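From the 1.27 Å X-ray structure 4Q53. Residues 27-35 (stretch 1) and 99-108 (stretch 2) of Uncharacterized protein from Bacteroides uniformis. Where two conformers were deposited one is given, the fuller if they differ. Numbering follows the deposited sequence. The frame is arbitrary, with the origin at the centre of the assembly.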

# COMPACT_ATOMS: atom_id res chain seq x y z
N LYS A 27 8.60 -10.30 -0.19
CA LYS A 27 7.45 -10.89 -0.87
C LYS A 27 6.22 -10.13 -0.42
O LYS A 27 6.03 -9.91 0.77
CB LYS A 27 7.29 -12.37 -0.49
CG LYS A 27 8.44 -13.27 -0.93
CD LYS A 27 8.45 -13.48 -2.44
CE LYS A 27 9.51 -14.50 -2.85
NZ LYS A 27 9.55 -14.67 -4.33
N VAL A 28 5.40 -9.71 -1.37
CA VAL A 28 4.21 -8.93 -1.09
C VAL A 28 3.05 -9.52 -1.85
O VAL A 28 3.12 -9.72 -3.06
CB VAL A 28 4.39 -7.46 -1.52
CG1 VAL A 28 3.16 -6.65 -1.16
CG2 VAL A 28 5.63 -6.86 -0.89
N ASP A 29 1.97 -9.77 -1.13
CA ASP A 29 0.71 -10.12 -1.77
C ASP A 29 -0.04 -8.86 -2.13
O ASP A 29 -0.34 -8.04 -1.26
CB ASP A 29 -0.11 -11.00 -0.84
CG ASP A 29 0.54 -12.33 -0.60
OD1 ASP A 29 0.97 -12.95 -1.59
OD2 ASP A 29 0.64 -12.74 0.57
N LEU A 30 -0.34 -8.71 -3.41
CA LEU A 30 -1.15 -7.60 -3.88
C LEU A 30 -2.50 -8.12 -4.31
O LEU A 30 -2.59 -9.17 -4.95
CB LEU A 30 -0.46 -6.90 -5.06
CG LEU A 30 0.95 -6.39 -4.75
CD1 LEU A 30 1.62 -5.91 -6.03
CD2 LEU A 30 0.90 -5.28 -3.71
N ILE A 31 -3.55 -7.40 -3.94
CA ILE A 31 -4.88 -7.71 -4.44
C ILE A 31 -5.47 -6.38 -4.88
O ILE A 31 -5.89 -5.59 -4.06
CB ILE A 31 -5.80 -8.40 -3.41
CG1 ILE A 31 -5.13 -9.61 -2.77
CG2 ILE A 31 -7.07 -8.86 -4.09
CD1 ILE A 31 -4.40 -9.31 -1.50
N ILE A 32 -5.49 -6.14 -6.19
CA ILE A 32 -5.85 -4.85 -6.73
C ILE A 32 -7.01 -5.07 -7.66
O ILE A 32 -6.86 -5.75 -8.67
CB ILE A 32 -4.68 -4.21 -7.49
CG1 ILE A 32 -3.46 -4.07 -6.56
CG2 ILE A 32 -5.09 -2.88 -8.06
CD1 ILE A 32 -2.27 -3.43 -7.18
N GLN A 33 -8.17 -4.51 -7.35
CA GLN A 33 -9.37 -4.80 -8.14
C GLN A 33 -9.58 -6.30 -8.33
O GLN A 33 -9.87 -6.77 -9.43
CB GLN A 33 -9.32 -4.09 -9.50
CG GLN A 33 -9.59 -2.61 -9.44
CD GLN A 33 -10.78 -2.28 -8.57
OE1 GLN A 33 -10.61 -1.95 -7.39
NE2 GLN A 33 -11.99 -2.42 -9.11
N ASN A 34 -9.41 -7.03 -7.25
CA ASN A 34 -9.63 -8.48 -7.23
C ASN A 34 -8.65 -9.28 -8.05
O ASN A 34 -8.83 -10.47 -8.22
CB ASN A 34 -11.07 -8.85 -7.62
CG ASN A 34 -12.06 -8.59 -6.50
OD1 ASN A 34 -11.72 -8.60 -5.32
ND2 ASN A 34 -13.29 -8.35 -6.86
N LYS A 35 -7.58 -8.64 -8.52
CA LYS A 35 -6.48 -9.36 -9.16
C LYS A 35 -5.38 -9.59 -8.12
O LYS A 35 -4.79 -8.63 -7.61
CB LYS A 35 -5.93 -8.55 -10.33
CG LYS A 35 -6.93 -8.34 -11.47
CD LYS A 35 -7.19 -9.67 -12.20
CE LYS A 35 -8.05 -9.52 -13.44
NZ LYS A 35 -8.10 -10.81 -14.20
N VAL A 99 7.46 -4.25 7.78
CA VAL A 99 7.46 -4.17 6.31
C VAL A 99 6.11 -4.61 5.79
O VAL A 99 5.40 -5.39 6.43
CB VAL A 99 8.59 -5.02 5.68
CG1 VAL A 99 9.96 -4.50 6.12
CG2 VAL A 99 8.42 -6.48 6.04
N ILE A 100 5.77 -4.12 4.62
CA ILE A 100 4.50 -4.48 4.02
C ILE A 100 4.54 -5.89 3.46
O ILE A 100 5.40 -6.23 2.64
CB ILE A 100 4.13 -3.51 2.87
CG1 ILE A 100 3.97 -2.10 3.41
CG2 ILE A 100 2.83 -3.93 2.20
CD1 ILE A 100 3.93 -1.05 2.34
N HIS A 101 3.55 -6.68 3.88
CA HIS A 101 3.38 -8.04 3.42
C HIS A 101 2.16 -8.21 2.50
O HIS A 101 2.11 -9.13 1.68
CB HIS A 101 3.25 -8.95 4.64
CG HIS A 101 2.91 -10.37 4.31
ND1 HIS A 101 3.74 -11.17 3.55
CD2 HIS A 101 1.85 -11.13 4.64
CE1 HIS A 101 3.19 -12.36 3.43
NE2 HIS A 101 2.04 -12.36 4.08
N GLN A 102 1.17 -7.33 2.64
CA GLN A 102 -0.03 -7.38 1.78
C GLN A 102 -0.57 -5.98 1.56
O GLN A 102 -0.64 -5.17 2.50
CB GLN A 102 -1.12 -8.28 2.39
CG GLN A 102 -2.39 -8.40 1.55
CD GLN A 102 -3.36 -9.44 2.10
OE1 GLN A 102 -4.51 -9.16 2.34
NE2 GLN A 102 -2.88 -10.68 2.24
N ILE A 103 -0.95 -5.70 0.31
CA ILE A 103 -1.68 -4.49 -0.05
C ILE A 103 -2.94 -4.92 -0.77
O ILE A 103 -2.86 -5.63 -1.78
CB ILE A 103 -0.87 -3.57 -0.99
CG1 ILE A 103 0.47 -3.21 -0.35
CG2 ILE A 103 -1.68 -2.34 -1.37
CD1 ILE A 103 1.36 -2.35 -1.22
N ARG A 104 -4.09 -4.48 -0.27
CA ARG A 104 -5.37 -4.65 -0.93
C ARG A 104 -5.87 -3.29 -1.34
O ARG A 104 -5.86 -2.35 -0.54
CB ARG A 104 -6.38 -5.33 -0.00
CG ARG A 104 -7.73 -5.58 -0.64
CD ARG A 104 -8.76 -6.22 0.31
NE ARG A 104 -10.10 -5.92 -0.20
CZ ARG A 104 -10.90 -4.94 0.24
NH1 ARG A 104 -10.56 -4.16 1.26
NH2 ARG A 104 -12.06 -4.75 -0.35
N ILE A 105 -6.33 -3.18 -2.58
CA ILE A 105 -6.87 -1.94 -3.12
C ILE A 105 -8.18 -2.31 -3.81
O ILE A 105 -8.20 -3.14 -4.72
CB ILE A 105 -5.91 -1.29 -4.13
CG1 ILE A 105 -4.58 -0.94 -3.44
CG2 ILE A 105 -6.56 -0.05 -4.77
CD1 ILE A 105 -3.54 -0.35 -4.35
N ASP A 106 -9.27 -1.71 -3.36
CA ASP A 106 -10.58 -2.03 -3.89
C ASP A 106 -11.40 -0.79 -4.19
O ASP A 106 -11.55 0.08 -3.33
CB ASP A 106 -11.36 -2.93 -2.98
CG ASP A 106 -12.47 -3.59 -3.75
OD1 ASP A 106 -12.16 -4.49 -4.58
OD2 ASP A 106 -13.64 -3.17 -3.61
N LYS A 107 -11.89 -0.70 -5.41
CA LYS A 107 -12.60 0.48 -5.84
C LYS A 107 -13.91 0.61 -5.10
O LYS A 107 -14.62 -0.36 -4.93
CB LYS A 107 -12.88 0.43 -7.35
CG LYS A 107 -13.35 1.74 -7.94
CD LYS A 107 -13.55 1.65 -9.46
CE LYS A 107 -14.08 2.96 -10.02
NZ LYS A 107 -15.40 3.34 -9.42
N THR A 108 -14.21 1.84 -4.68
CA THR A 108 -15.46 2.14 -4.01
C THR A 108 -16.62 2.05 -4.97
O THR A 108 -16.43 2.07 -6.18
CB THR A 108 -15.45 3.54 -3.40
OG1 THR A 108 -15.34 4.49 -4.46
CG2 THR A 108 -14.30 3.72 -2.42
O HOH W 1 -0.43 -11.84 2.77
O HOH W 2 -14.51 -2.42 -6.71
O HOH W 3 -9.35 -5.82 -4.67

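Strands 28-32 and 99-107 lie side by side with their N-to-C directions 12° apart, a parallel pairing that buries 701 Å² summed over both stretches. As is usual for parallel strands, alternate residues of one strand supply both the donor and the acceptor. On the first strand these are D29 and I31. D29 N donates to H101 O (2.9 Å) and D29 O accepts from I103 N (2.9 Å); I31 N then donates to I103 O (2.9 Å) and I31 O accepts from I105 N (2.9 Å). Angles at the hydrogens of 159-166° make these bonds nearly straight. A fifth, from Q33 N to I105 O at 3.0 Å, carries the ladder just past the end of the strand.

The carbonyls receive more than amide protons. CA-H...O contacts accompany the ladder, with Q102 CA 3.1 Å from D29 O and L30 CA 3.3 Å from I103 O, so that each of these oxygens meets an amide and an alpha carbon of the neighbouring strand. I32, whose own amide and carbonyl are not used across the interface, spends them within its chain: I32 N donates to K35 O and K35 N to I32 O, both at 3.0 Å, closing a type I' turn.

That turn brings the Q33 side chain back to the second strand. Although its CA-to-CB bond points away, OE1 accepts from K107 N at 2.7 Å, a short bond but a bent one (138°), and so takes the place of a backbone carbonyl. Water 2 donates to K107 O (2.7 Å from its oxygen) and accepts only a weak bond from Q33 NE2, at 3.5 Å. Water 3 knits the turn more firmly: it accepts from N34 N (2.9 Å) and donates to I105 O (2.9 Å) and to D106 OD1 (3.1 Å). I105 O thereby serves both Q33 N and this water.

On the face bearing D29, Q102, I31 and R104, polar ends are linked through solvent. Water 1 donates to D29 OD2 (2.6 Å) and accepts from Q102 NE2 (2.8 Å), bridging residues paired in register; its oxygen also lies 2.8 Å from H101 NE2. D29 OD1 is satisfied elsewhere in the structure. I31 CD1 packs 3.7 Å from Q102 CD.

The other face, with L30, I32, I103 and I105, makes apolar contacts. L30 CD2 approaches I103 CB to 3.7 Å, while I32 CG2 stands 4.3 Å from I105 CB, a looser fit.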